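Local structure of fusolin (Anomala cuprea entomopoxvirus, 4YN1) at residues Phe149-Thr154 with Tyr196-Pro201; Leu136-Thr141 with Ile211-Gln216; Pro7-Arg12 with Asn227-Val232; Thr207-Tyr212 with Ala231-Arg236. The protein forms the crystalline spindles that enhance the virulence of the virus and, as a member of the lytic polysaccharide mono-oxygenase family, probably acts on chitin. All coordinates share one frame; numbering follows the deposited sequence.

Interaction 1: Phe149-Thr154 with Tyr196-Pro201. With NAG (2-acetamido-2-deoxy-beta-D-glucopyranose), chain B.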
# COMPACT_ATOMS: atom_id res chain seq x y z
N PHE A 149 3.48 9.30 12.91
CA PHE A 149 3.13 8.13 12.10
C PHE A 149 2.23 7.20 12.86
O PHE A 149 2.51 6.88 14.02
CB PHE A 149 4.38 7.32 11.73
CG PHE A 149 5.22 7.94 10.64
CD1 PHE A 149 6.21 8.85 10.95
CD2 PHE A 149 4.98 7.66 9.31
CE1 PHE A 149 7.00 9.43 9.95
CE2 PHE A 149 5.75 8.24 8.30
CZ PHE A 149 6.79 9.09 8.63
N GLU A 150 1.23 6.66 12.16
CA GLU A 150 0.41 5.56 12.62
C GLU A 150 0.53 4.44 11.58
O GLU A 150 0.54 4.73 10.38
CB GLU A 150 -1.06 5.97 12.72
CG GLU A 150 -1.30 6.90 13.90
CD GLU A 150 -2.72 7.40 14.05
OE1 GLU A 150 -3.54 7.17 13.14
OE2 GLU A 150 -3.00 8.09 15.06
N VAL A 151 0.66 3.20 12.04
CA VAL A 151 0.70 2.06 11.16
C VAL A 151 -0.35 1.06 11.56
O VAL A 151 -0.50 0.75 12.74
CB VAL A 151 2.08 1.39 11.08
CG1 VAL A 151 2.08 0.33 9.99
CG2 VAL A 151 3.18 2.43 10.83
N TYR A 152 -1.11 0.59 10.58
CA TYR A 152 -2.17 -0.38 10.80
C TYR A 152 -1.88 -1.60 9.99
O TYR A 152 -1.20 -1.50 8.97
CB TYR A 152 -3.52 0.17 10.35
CG TYR A 152 -3.93 1.44 11.06
CD1 TYR A 152 -3.44 2.68 10.65
CD2 TYR A 152 -4.86 1.41 12.10
CE1 TYR A 152 -3.77 3.85 11.34
CE2 TYR A 152 -5.21 2.57 12.78
CZ TYR A 152 -4.64 3.79 12.42
OH TYR A 152 -4.97 4.92 13.12
N VAL A 153 -2.42 -2.74 10.40
CA VAL A 153 -2.31 -3.99 9.62
C VAL A 153 -3.74 -4.55 9.47
O VAL A 153 -4.59 -4.42 10.38
CB VAL A 153 -1.34 -4.99 10.28
CG1 VAL A 153 -1.30 -6.31 9.53
CG2 VAL A 153 0.07 -4.40 10.35
N THR A 154 -4.00 -5.19 8.35
CA THR A 154 -5.30 -5.79 8.15
C THR A 154 -5.53 -6.91 9.19
O THR A 154 -4.61 -7.60 9.62
CB THR A 154 -5.49 -6.30 6.74
OG1 THR A 154 -4.34 -7.05 6.32
CG2 THR A 154 -5.79 -5.16 5.73
N TYR A 196 12.61 8.32 7.36
CA TYR A 196 12.02 7.99 8.66
C TYR A 196 11.98 6.47 8.73
O TYR A 196 11.32 5.84 7.89
CB TYR A 196 10.60 8.52 8.82
CG TYR A 196 10.50 10.02 8.83
CD1 TYR A 196 10.79 10.75 9.98
CD2 TYR A 196 10.14 10.73 7.69
CE1 TYR A 196 10.70 12.14 9.99
CE2 TYR A 196 10.05 12.11 7.69
CZ TYR A 196 10.30 12.81 8.86
OH TYR A 196 10.18 14.17 8.86
N ARG A 197 12.73 5.88 9.65
CA ARG A 197 12.73 4.45 9.87
C ARG A 197 12.06 4.17 11.19
O ARG A 197 12.29 4.88 12.16
CB ARG A 197 14.13 3.82 9.84
CG ARG A 197 14.79 3.88 8.46
CD ARG A 197 16.06 3.01 8.36
NE ARG A 197 17.04 3.43 9.35
CZ ARG A 197 18.04 4.29 9.15
NH1 ARG A 197 18.28 4.79 7.94
NH2 ARG A 197 18.82 4.64 10.16
N MET A 198 11.21 3.16 11.24
CA MET A 198 10.50 2.83 12.49
C MET A 198 10.32 1.33 12.56
O MET A 198 10.10 0.67 11.54
CB MET A 198 9.14 3.60 12.59
CG MET A 198 8.15 3.24 11.51
SD MET A 198 7.06 4.53 10.93
CE MET A 198 8.21 5.42 9.77
N ILE A 199 10.46 0.76 13.75
CA ILE A 199 10.28 -0.67 13.95
C ILE A 199 8.82 -0.91 14.19
O ILE A 199 8.29 -0.49 15.21
CB ILE A 199 11.14 -1.26 15.12
CG1 ILE A 199 12.66 -0.92 14.95
CG2 ILE A 199 10.93 -2.79 15.21
CD1 ILE A 199 13.24 -1.35 13.71
N VAL A 200 8.18 -1.61 13.25
CA VAL A 200 6.77 -1.90 13.32
C VAL A 200 6.57 -3.37 13.74
O VAL A 200 7.03 -4.25 13.02
CB VAL A 200 6.08 -1.62 11.96
CG1 VAL A 200 4.58 -1.96 12.02
CG2 VAL A 200 6.24 -0.16 11.57
N PRO A 201 5.87 -3.63 14.86
CA PRO A 201 5.60 -5.03 15.27
C PRO A 201 4.43 -5.57 14.46
O PRO A 201 3.27 -5.30 14.75
CB PRO A 201 5.25 -4.91 16.76
CG PRO A 201 4.75 -3.53 16.94
CD PRO A 201 5.28 -2.66 15.81
C1 NAG B . -1.96 8.16 18.58
C2 NAG B . -3.47 8.08 18.76
C3 NAG B . -3.99 9.50 19.00
C4 NAG B . -3.28 10.14 20.18
C5 NAG B . -1.77 10.07 19.96
C6 NAG B . -0.95 10.59 21.13
C7 NAG B . -4.93 6.51 17.60
C8 NAG B . -5.41 6.01 16.27
N2 NAG B . -4.07 7.52 17.57
O3 NAG B . -5.41 9.47 19.21
O4 NAG B . -3.66 11.50 20.30
O5 NAG B . -1.39 8.70 19.78
O6 NAG B . -1.27 9.90 22.33
O7 NAG B . -5.32 6.03 18.66
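Phe-149 keeps CG beside its backbone nitrogen (chi1 -75°), a setting that turns its ring toward Met-198, whose CG takes the crowded position between backbone nitrogen and carbonyl carbon (chi1 63°) before the chain bends twice more. Those bends lay Met-198 CE over the middle of the Phe-149 ring, 3.8 Å from its centroid, as a CH-pi contact. The sulfur completes a Met-aromatic contact from a more oblique position, Met-198 SD lying 3.9 Å from Phe-149 CG. A flexible, unbranched methionine suits this place because it can fold onto a flat ring. Farther out on the same ring, Phe-149 CE1 stands 3.7 Å from Tyr-196 CG, over one face of the tyrosine, with the two planes inclined at 57°; Tyr-196 OH is hydrogen-bonded to Glu-145. Along the strands, Val-151 CG1 meets Val-200 CG1 at 4.0 Å, compact branched side chains well fitted to extended backbone. Two sheets face each other here in the beta-sandwich core, with no hydrogen bond across. On the other face of strand 147-154, Glu-150 and Tyr-152 turn to the glycan. The sugar amide, NAG N2, donates to Glu-150 OE2 at 2.8 Å. Tyr-152 OH meets Glu-150 OE1 at 2.7 Å from above the carboxylate plane, and Arg-214 adds a salt bridge to the same oxygen. One strand thus serves an apolar core through van der Waals packing and a glycan through polar bonds.

Interaction 2: Leu136-Thr141 with Ile211-Gln216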
# COMPACT_ATOMS: atom_id res chain seq x y z
N LEU A 136 10.42 -0.48 9.02
CA LEU A 136 9.76 0.18 7.90
C LEU A 136 10.57 1.41 7.51
O LEU A 136 11.00 2.15 8.39
CB LEU A 136 8.34 0.56 8.31
CG LEU A 136 7.43 1.16 7.24
CD1 LEU A 136 6.06 0.52 7.25
CD2 LEU A 136 7.30 2.63 7.38
N GLU A 137 10.75 1.65 6.22
CA GLU A 137 11.41 2.89 5.79
C GLU A 137 10.39 3.72 5.04
O GLU A 137 9.82 3.26 4.05
CB GLU A 137 12.62 2.59 4.90
CG GLU A 137 13.45 3.83 4.53
CD GLU A 137 14.48 3.58 3.45
OE1 GLU A 137 14.05 3.19 2.34
OE2 GLU A 137 15.69 3.83 3.66
N PHE A 138 10.22 4.96 5.46
CA PHE A 138 9.34 5.91 4.78
C PHE A 138 10.26 6.97 4.17
O PHE A 138 11.16 7.50 4.85
CB PHE A 138 8.33 6.52 5.76
CG PHE A 138 7.33 7.39 5.07
CD1 PHE A 138 7.59 8.73 4.84
CD2 PHE A 138 6.11 6.88 4.67
CE1 PHE A 138 6.67 9.53 4.19
CE2 PHE A 138 5.22 7.67 3.95
CZ PHE A 138 5.47 9.00 3.76
N CYS A 139 10.04 7.24 2.89
CA CYS A 139 10.86 8.10 2.05
C CYS A 139 10.17 9.48 1.88
O CYS A 139 9.21 9.61 1.13
CB CYS A 139 11.07 7.38 0.73
SG CYS A 139 12.15 8.24 -0.44
N PRO A 140 10.55 10.50 2.67
CA PRO A 140 9.90 11.81 2.57
C PRO A 140 10.47 12.60 1.38
O PRO A 140 11.70 12.62 1.18
CB PRO A 140 10.26 12.46 3.89
CG PRO A 140 11.59 11.93 4.19
CD PRO A 140 11.66 10.55 3.62
N THR A 141 9.61 13.21 0.58
CA THR A 141 10.05 14.08 -0.52
C THR A 141 9.97 15.56 -0.14
O THR A 141 10.35 16.42 -0.92
CB THR A 141 9.34 13.75 -1.81
OG1 THR A 141 7.95 13.95 -1.67
CG2 THR A 141 9.57 12.30 -2.22
N ILE A 211 -0.41 -3.52 5.07
CA ILE A 211 0.12 -2.60 6.08
C ILE A 211 -0.32 -1.22 5.57
O ILE A 211 -0.10 -0.89 4.39
CB ILE A 211 1.63 -2.68 6.28
CG1 ILE A 211 2.09 -4.10 6.69
CG2 ILE A 211 2.10 -1.60 7.26
CD1 ILE A 211 3.62 -4.34 6.62
N TYR A 212 -1.00 -0.46 6.41
CA TYR A 212 -1.52 0.84 6.00
C TYR A 212 -0.82 1.88 6.84
O TYR A 212 -0.90 1.82 8.07
CB TYR A 212 -3.02 0.91 6.22
CG TYR A 212 -3.69 2.10 5.59
CD1 TYR A 212 -3.65 2.29 4.22
CD2 TYR A 212 -4.53 2.91 6.33
CE1 TYR A 212 -4.35 3.32 3.61
CE2 TYR A 212 -5.26 3.94 5.73
CZ TYR A 212 -5.13 4.17 4.38
OH TYR A 212 -5.87 5.16 3.78
N VAL A 213 -0.04 2.73 6.18
CA VAL A 213 0.80 3.73 6.81
C VAL A 213 0.19 5.11 6.67
O VAL A 213 -0.10 5.56 5.56
CB VAL A 213 2.22 3.69 6.23
CG1 VAL A 213 3.09 4.78 6.87
CG2 VAL A 213 2.85 2.30 6.40
N ARG A 214 0.11 5.81 7.80
CA ARG A 214 -0.43 7.15 7.86
C ARG A 214 0.67 8.07 8.41
O ARG A 214 1.17 7.83 9.51
CB ARG A 214 -1.66 7.19 8.76
CG ARG A 214 -2.23 8.60 8.97
CD ARG A 214 -3.38 8.55 9.95
NE ARG A 214 -3.97 9.88 10.09
CZ ARG A 214 -4.44 10.43 11.20
NH1 ARG A 214 -4.49 9.74 12.33
NH2 ARG A 214 -4.91 11.66 11.19
N TRP A 215 1.04 9.11 7.65
CA TRP A 215 1.99 10.13 8.11
C TRP A 215 1.16 11.39 8.25
O TRP A 215 0.76 11.95 7.25
CB TRP A 215 3.10 10.36 7.07
CG TRP A 215 4.14 11.35 7.51
CD1 TRP A 215 4.55 11.57 8.79
CD2 TRP A 215 5.04 12.06 6.66
NE1 TRP A 215 5.62 12.44 8.79
CE2 TRP A 215 5.93 12.77 7.50
CE3 TRP A 215 5.12 12.28 5.28
CZ2 TRP A 215 6.97 13.57 6.99
CZ3 TRP A 215 6.18 13.02 4.79
CH2 TRP A 215 7.05 13.71 5.64
N GLN A 216 0.91 11.84 9.49
CA GLN A 216 0.02 12.97 9.74
C GLN A 216 0.79 14.20 10.20
O GLN A 216 1.52 14.12 11.18
CB GLN A 216 -0.98 12.54 10.82
CG GLN A 216 -2.01 13.60 11.24
CD GLN A 216 -2.84 14.13 10.09
OE1 GLN A 216 -3.55 13.41 9.39
NE2 GLN A 216 -2.81 15.41 9.85
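Phe-138 and Trp-215 meet between the two sheets of the beta sandwich that makes up the mono-oxygenase-like domain, and they form the tight part of this contact. Both side chains run anti to the backbone nitrogen (chi1 -174° and -177°), which carries them off their strands into the core. The phenylalanine presents its edge to the indole face in an offset edge-to-face pair, planes at 62°, with Phe-138 CE1 only 3.3 Å from Trp-215 CE3. Large flat rings suit this place, since they span segments whose axes come no closer than 10.4 Å. The indole also stacks on Phe-149, and its NE1 is satisfied by Ser-147. Packing is looser toward the other end, which is nonetheless fully buried. Leu-136 and Val-213 reach tip to tip, Leu-136 CD1 touching Val-213 CG2 at 3.8 Å, but Phe-138 CD2 lies 4.3 Å from Val-213 CG1, and Ile-211 is just grazed by Leu-136. The solvent side is instead at the aromatic end, where the partly exposed Thr-141 follows Pro-140 as strand 131-140 gives way to a loop. Just before that loop, Pro-140 CB approaches the far corner of the indole obliquely, 3.9 Å from Trp-215 CH2.

Interaction 3: Pro7-Arg12 with Asn227-Val232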
# COMPACT_ATOMS: atom_id res chain seq x y z
N PRO A 7 8.40 -1.98 3.52
CA PRO A 7 8.07 -2.73 2.29
C PRO A 7 7.44 -1.72 1.32
O PRO A 7 6.72 -0.80 1.73
CB PRO A 7 7.11 -3.83 2.79
CG PRO A 7 7.22 -3.81 4.31
CD PRO A 7 7.53 -2.38 4.63
N ILE A 8 7.77 -1.83 0.05
CA ILE A 8 7.36 -0.81 -0.92
C ILE A 8 5.84 -0.57 -0.98
O ILE A 8 5.07 -1.54 -1.02
CB ILE A 8 7.98 -1.14 -2.30
CG1 ILE A 8 7.84 0.08 -3.25
CG2 ILE A 8 7.37 -2.40 -2.90
CD1 ILE A 8 8.66 -0.08 -4.51
N ALA A 9 5.42 0.72 -1.00
CA ALA A 9 4.01 1.08 -1.12
C ALA A 9 3.50 0.67 -2.50
O ALA A 9 4.23 0.71 -3.50
CB ALA A 9 3.78 2.56 -0.89
N ARG A 10 2.22 0.33 -2.55
CA ARG A 10 1.58 -0.17 -3.74
C ARG A 10 1.69 0.84 -4.87
O ARG A 10 1.97 0.47 -6.01
CB ARG A 10 0.09 -0.45 -3.43
CG ARG A 10 -0.70 -0.94 -4.61
CD ARG A 10 -2.17 -1.06 -4.26
NE ARG A 10 -2.40 -2.15 -3.30
CZ ARG A 10 -3.60 -2.59 -2.92
NH1 ARG A 10 -4.71 -2.01 -3.38
NH2 ARG A 10 -3.70 -3.61 -2.08
N GLN A 11 1.43 2.11 -4.58
CA GLN A 11 1.44 3.13 -5.64
C GLN A 11 2.86 3.49 -6.06
O GLN A 11 3.07 3.84 -7.23
CB GLN A 11 0.59 4.35 -5.28
CG GLN A 11 1.28 5.41 -4.42
CD GLN A 11 1.63 4.96 -3.04
OE1 GLN A 11 1.07 3.99 -2.51
NE2 GLN A 11 2.56 5.67 -2.42
N ARG A 12 3.81 3.40 -5.14
CA ARG A 12 5.22 3.67 -5.42
C ARG A 12 5.77 2.59 -6.36
O ARG A 12 6.50 2.87 -7.33
CB ARG A 12 6.03 3.74 -4.11
CG ARG A 12 7.54 3.82 -4.30
CD ARG A 12 7.89 5.04 -5.10
NE ARG A 12 9.32 5.18 -5.32
CZ ARG A 12 9.88 6.04 -6.17
NH1 ARG A 12 9.12 6.85 -6.88
NH2 ARG A 12 11.19 6.04 -6.35
N ASN A 227 -0.72 5.32 2.71
CA ASN A 227 -0.25 4.35 1.73
C ASN A 227 -0.57 2.95 2.12
O ASN A 227 -0.31 2.54 3.26
CB ASN A 227 1.25 4.41 1.59
CG ASN A 227 1.89 5.60 0.88
OD1 ASN A 227 3.11 5.56 0.62
ND2 ASN A 227 1.14 6.56 0.39
N CYS A 228 -1.04 2.18 1.13
CA CYS A 228 -1.21 0.73 1.26
C CYS A 228 0.07 0.05 0.88
O CYS A 228 0.67 0.44 -0.11
CB CYS A 228 -2.34 0.23 0.37
SG CYS A 228 -3.94 0.72 1.00
N VAL A 229 0.48 -0.94 1.66
CA VAL A 229 1.69 -1.73 1.46
C VAL A 229 1.29 -3.20 1.46
O VAL A 229 0.79 -3.69 2.47
CB VAL A 229 2.70 -1.44 2.57
CG1 VAL A 229 3.89 -2.38 2.48
CG2 VAL A 229 3.17 0.02 2.57
N ASP A 230 1.47 -3.89 0.31
CA ASP A 230 1.15 -5.30 0.18
C ASP A 230 2.30 -6.15 0.71
O ASP A 230 3.45 -5.99 0.29
CB ASP A 230 0.81 -5.65 -1.29
CG ASP A 230 -0.40 -4.84 -1.78
OD1 ASP A 230 -1.49 -4.99 -1.20
OD2 ASP A 230 -0.24 -4.02 -2.72
N ALA A 231 1.95 -7.13 1.55
CA ALA A 231 2.96 -8.03 2.13
C ALA A 231 2.40 -9.42 2.42
O ALA A 231 1.20 -9.63 2.49
CB ALA A 231 3.51 -7.41 3.41
N VAL A 232 3.30 -10.37 2.57
CA VAL A 232 2.98 -11.75 2.94
C VAL A 232 4.19 -12.36 3.61
O VAL A 232 5.33 -12.05 3.24
CB VAL A 232 2.54 -12.57 1.67
CG1 VAL A 232 3.70 -12.79 0.71
CG2 VAL A 232 1.89 -13.88 2.06
O HOH W 1 5.25 -4.27 -0.66
O HOH W 2 2.72 -2.75 -2.02
O HOH W 3 -1.45 3.20 -1.54
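Ala-9 and Val-229 bring the two backbones within 4.5 Å at their CA atoms, the segments running at 117° to one another where the chain leaves a loop at its N-cap residue Ala-9 and enters helix 10-17. Right after the cap, Arg-10 N gives an almost straight hydrogen bond (174°) to Cys-228 O at 2.9 Å, so an amide of the helix's first turn, which has no helical acceptor, is satisfied by the strand. Cys-228 is itself tied to Cys-93 by a disulfide. The Arg-10 side chain leaves anti to its backbone nitrogen and bends at chi3, which turns the guanidinium side-on to Asp-230. Arg-10 NE bonds to Asp-230 OD2 at 2.9 Å and Arg-10 NH2 to Asp-230 OD1 at 2.8 Å; each oxygen uses its syn lone pair, and the two groups are nearly coplanar. This two-nitrogen salt bridge pairs the buried charges and fixes the rotation of both ends. Trp-117 adds a cation-pi contact, and Met-111 O accepts from Arg-10 NH1. Gln-11 NE2 bonds to Asn-227 OD1 at 3.1 Å from above the plane of the Asn-227 amide, and also to Asp-66 O; Asn-227 OD1 takes a further bond from Val-4 N. A water joins Gln-11 OE1 to Cys-228 N. On the apolar side, Pro-7, which follows a cis peptide bond, packs its CB 3.5 Å from Val-229 CG1. The segment leading from strand 2-6 into helix 10-17 is thus fastened to strand 223-234, which lies between strands 209-217 and 120-123.

Interaction 4: Thr207-Tyr212 with Ala231-Arg236. With EDO (1,2-ethanediol), chain C.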
# COMPACT_ATOMS: atom_id res chain seq x y z
N THR A 207 -1.73 -15.41 5.55
CA THR A 207 -2.39 -14.92 4.37
C THR A 207 -1.70 -13.64 3.91
O THR A 207 -1.02 -12.99 4.69
CB THR A 207 -3.86 -14.64 4.70
OG1 THR A 207 -3.90 -13.82 5.88
CG2 THR A 207 -4.64 -15.93 4.98
N GLN A 208 -1.95 -13.24 2.68
CA GLN A 208 -1.44 -11.97 2.17
C GLN A 208 -2.22 -10.87 2.89
O GLN A 208 -3.44 -10.98 3.11
CB GLN A 208 -1.62 -11.87 0.66
CG GLN A 208 -1.01 -10.59 0.14
CD GLN A 208 -0.92 -10.54 -1.36
OE1 GLN A 208 -0.70 -11.55 -2.03
NE2 GLN A 208 -1.13 -9.37 -1.91
N PHE A 209 -1.51 -9.83 3.32
CA PHE A 209 -2.12 -8.77 4.15
C PHE A 209 -1.68 -7.39 3.68
O PHE A 209 -0.86 -7.25 2.76
CB PHE A 209 -1.75 -9.01 5.64
CG PHE A 209 -0.27 -8.99 5.97
CD1 PHE A 209 0.50 -10.14 5.85
CD2 PHE A 209 0.36 -7.82 6.39
CE1 PHE A 209 1.86 -10.12 6.14
CE2 PHE A 209 1.71 -7.82 6.73
CZ PHE A 209 2.47 -8.96 6.55
N VAL A 210 -2.27 -6.38 4.27
CA VAL A 210 -1.93 -5.01 3.94
C VAL A 210 -1.49 -4.30 5.22
O VAL A 210 -2.07 -4.50 6.32
CB VAL A 210 -3.08 -4.21 3.25
CG1 VAL A 210 -2.72 -2.73 3.11
CG2 VAL A 210 -3.44 -4.79 1.90
N ILE A 211 -0.41 -3.52 5.07
CA ILE A 211 0.12 -2.60 6.08
C ILE A 211 -0.32 -1.22 5.57
O ILE A 211 -0.10 -0.89 4.39
CB ILE A 211 1.63 -2.68 6.28
CG1 ILE A 211 2.09 -4.10 6.69
CG2 ILE A 211 2.10 -1.60 7.26
CD1 ILE A 211 3.62 -4.34 6.62
N TYR A 212 -1.00 -0.46 6.41
CA TYR A 212 -1.52 0.84 6.00
C TYR A 212 -0.82 1.88 6.84
O TYR A 212 -0.90 1.82 8.07
CB TYR A 212 -3.02 0.91 6.22
CG TYR A 212 -3.69 2.10 5.59
CD1 TYR A 212 -3.65 2.29 4.22
CD2 TYR A 212 -4.53 2.91 6.33
CE1 TYR A 212 -4.35 3.32 3.61
CE2 TYR A 212 -5.26 3.94 5.73
CZ TYR A 212 -5.13 4.17 4.38
OH TYR A 212 -5.87 5.16 3.78
N ALA A 231 1.95 -7.13 1.55
CA ALA A 231 2.96 -8.03 2.13
C ALA A 231 2.40 -9.42 2.42
O ALA A 231 1.20 -9.63 2.49
CB ALA A 231 3.51 -7.41 3.41
N VAL A 232 3.30 -10.37 2.57
CA VAL A 232 2.98 -11.75 2.94
C VAL A 232 4.19 -12.36 3.61
O VAL A 232 5.33 -12.05 3.24
CB VAL A 232 2.54 -12.57 1.67
CG1 VAL A 232 3.70 -12.79 0.71
CG2 VAL A 232 1.89 -13.88 2.06
N PHE A 233 3.97 -13.25 4.57
CA PHE A 233 5.05 -13.97 5.19
C PHE A 233 5.25 -15.29 4.48
O PHE A 233 4.27 -15.94 4.10
CB PHE A 233 4.77 -14.22 6.68
CG PHE A 233 4.79 -12.98 7.52
CD1 PHE A 233 5.96 -12.26 7.70
CD2 PHE A 233 3.63 -12.53 8.14
CE1 PHE A 233 5.97 -11.11 8.49
CE2 PHE A 233 3.64 -11.37 8.91
CZ PHE A 233 4.81 -10.67 9.09
N ALA A 234 6.49 -15.69 4.28
CA ALA A 234 6.78 -17.02 3.76
C ALA A 234 7.15 -17.91 4.95
O ALA A 234 8.21 -17.76 5.57
CB ALA A 234 7.91 -16.98 2.72
N ASN A 235 6.26 -18.86 5.28
CA ASN A 235 6.50 -19.81 6.37
C ASN A 235 7.65 -20.69 5.98
O ASN A 235 7.79 -21.04 4.81
CB ASN A 235 5.25 -20.63 6.68
CG ASN A 235 4.23 -19.83 7.46
OD1 ASN A 235 4.23 -19.79 8.68
ND2 ASN A 235 3.37 -19.12 6.78
N ARG A 236 8.50 -21.01 6.93
CA ARG A 236 9.68 -21.84 6.67
C ARG A 236 9.20 -23.28 6.41
O ARG A 236 8.35 -23.78 7.16
CB ARG A 236 10.60 -21.83 7.88
CG ARG A 236 11.97 -22.37 7.63
CD ARG A 236 12.85 -22.07 8.82
NE ARG A 236 14.24 -22.41 8.55
CZ ARG A 236 15.23 -22.26 9.42
NH1 ARG A 236 15.00 -21.77 10.64
NH2 ARG A 236 16.47 -22.60 9.09
C1 EDO C . 1.98 -17.87 3.11
O1 EDO C . 1.94 -17.31 4.40
C2 EDO C . 2.50 -19.33 3.20
O2 EDO C . 3.80 -19.36 3.79
O HOH W 4 1.43 -13.94 5.49
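Phe-209 and Ala-231 form an antiparallel hydrogen-bonded pair near the open end of the hairpin made by strands 209-217 and 223-234. Of its two backbone bonds, Phe-209 N to Ala-231 O is the shorter at 2.8 Å, and Ala-231 N to Phe-209 O spans 3.1 Å. The aromatic contacts follow from the Phe-209 torsion: CG lies between its backbone nitrogen and carbonyl carbon (chi1 60°), which tips the ring over its partner strand. The methyl of Ala-231 makes a CH-pi contact over the ring, with Ala-231 CB 3.7 Å from Phe-209 CZ; a residue this small lets the ring settle close. The carbonyl oxygen of Ala-231 also lies over a face, toward the rim. Farther on, Phe-209 CE1 approaches Phe-233 CE2 to 3.5 Å, the planes inclined at 31°. Among aliphatic contacts, Val-232 CG2 packs 3.8 Å from Gln-208 CA. A water donates to Thr-207 O at 2.7 Å and accepts from Phe-233 N at 2.8 Å. A 1,2-ethanediol, probably from the crystallisation liquor, sits beyond: its O1 gives a bond to Phe-233 O, and its O2 receives both Asn-235 N and Asn-235 ND2. The chemistry thus combines two direct backbone bonds, one water-mediated link and apolar packing of two buried phenylalanine rings.

How the interactions relate
Interactions 1 and 2, centred about 8 Å apart, both join the two sheets of the sandwich and share one core: Phe-149 CZ lies 3.3 Å from Trp-215 CD1, and strands 147-154 and 209-217 are neighbours, with a probable hydrogen bond of 2.8 Å from Tyr-212 N to Tyr-152 O. Interaction 4 uses the other end of strand 209-217, its centre about 18 Å from that of interaction 2. Strand 223-234 carries both interaction 3 and interaction 4, with centres about 11 Å apart. Interaction 1 supplies Glu-150 and Tyr-152 to the glycan pocket, and Arg-214 of interaction 2 stands behind it as a second-shell residue; the Trp-215 side chain is about 12 Å from a bound N-acetylglucosamine.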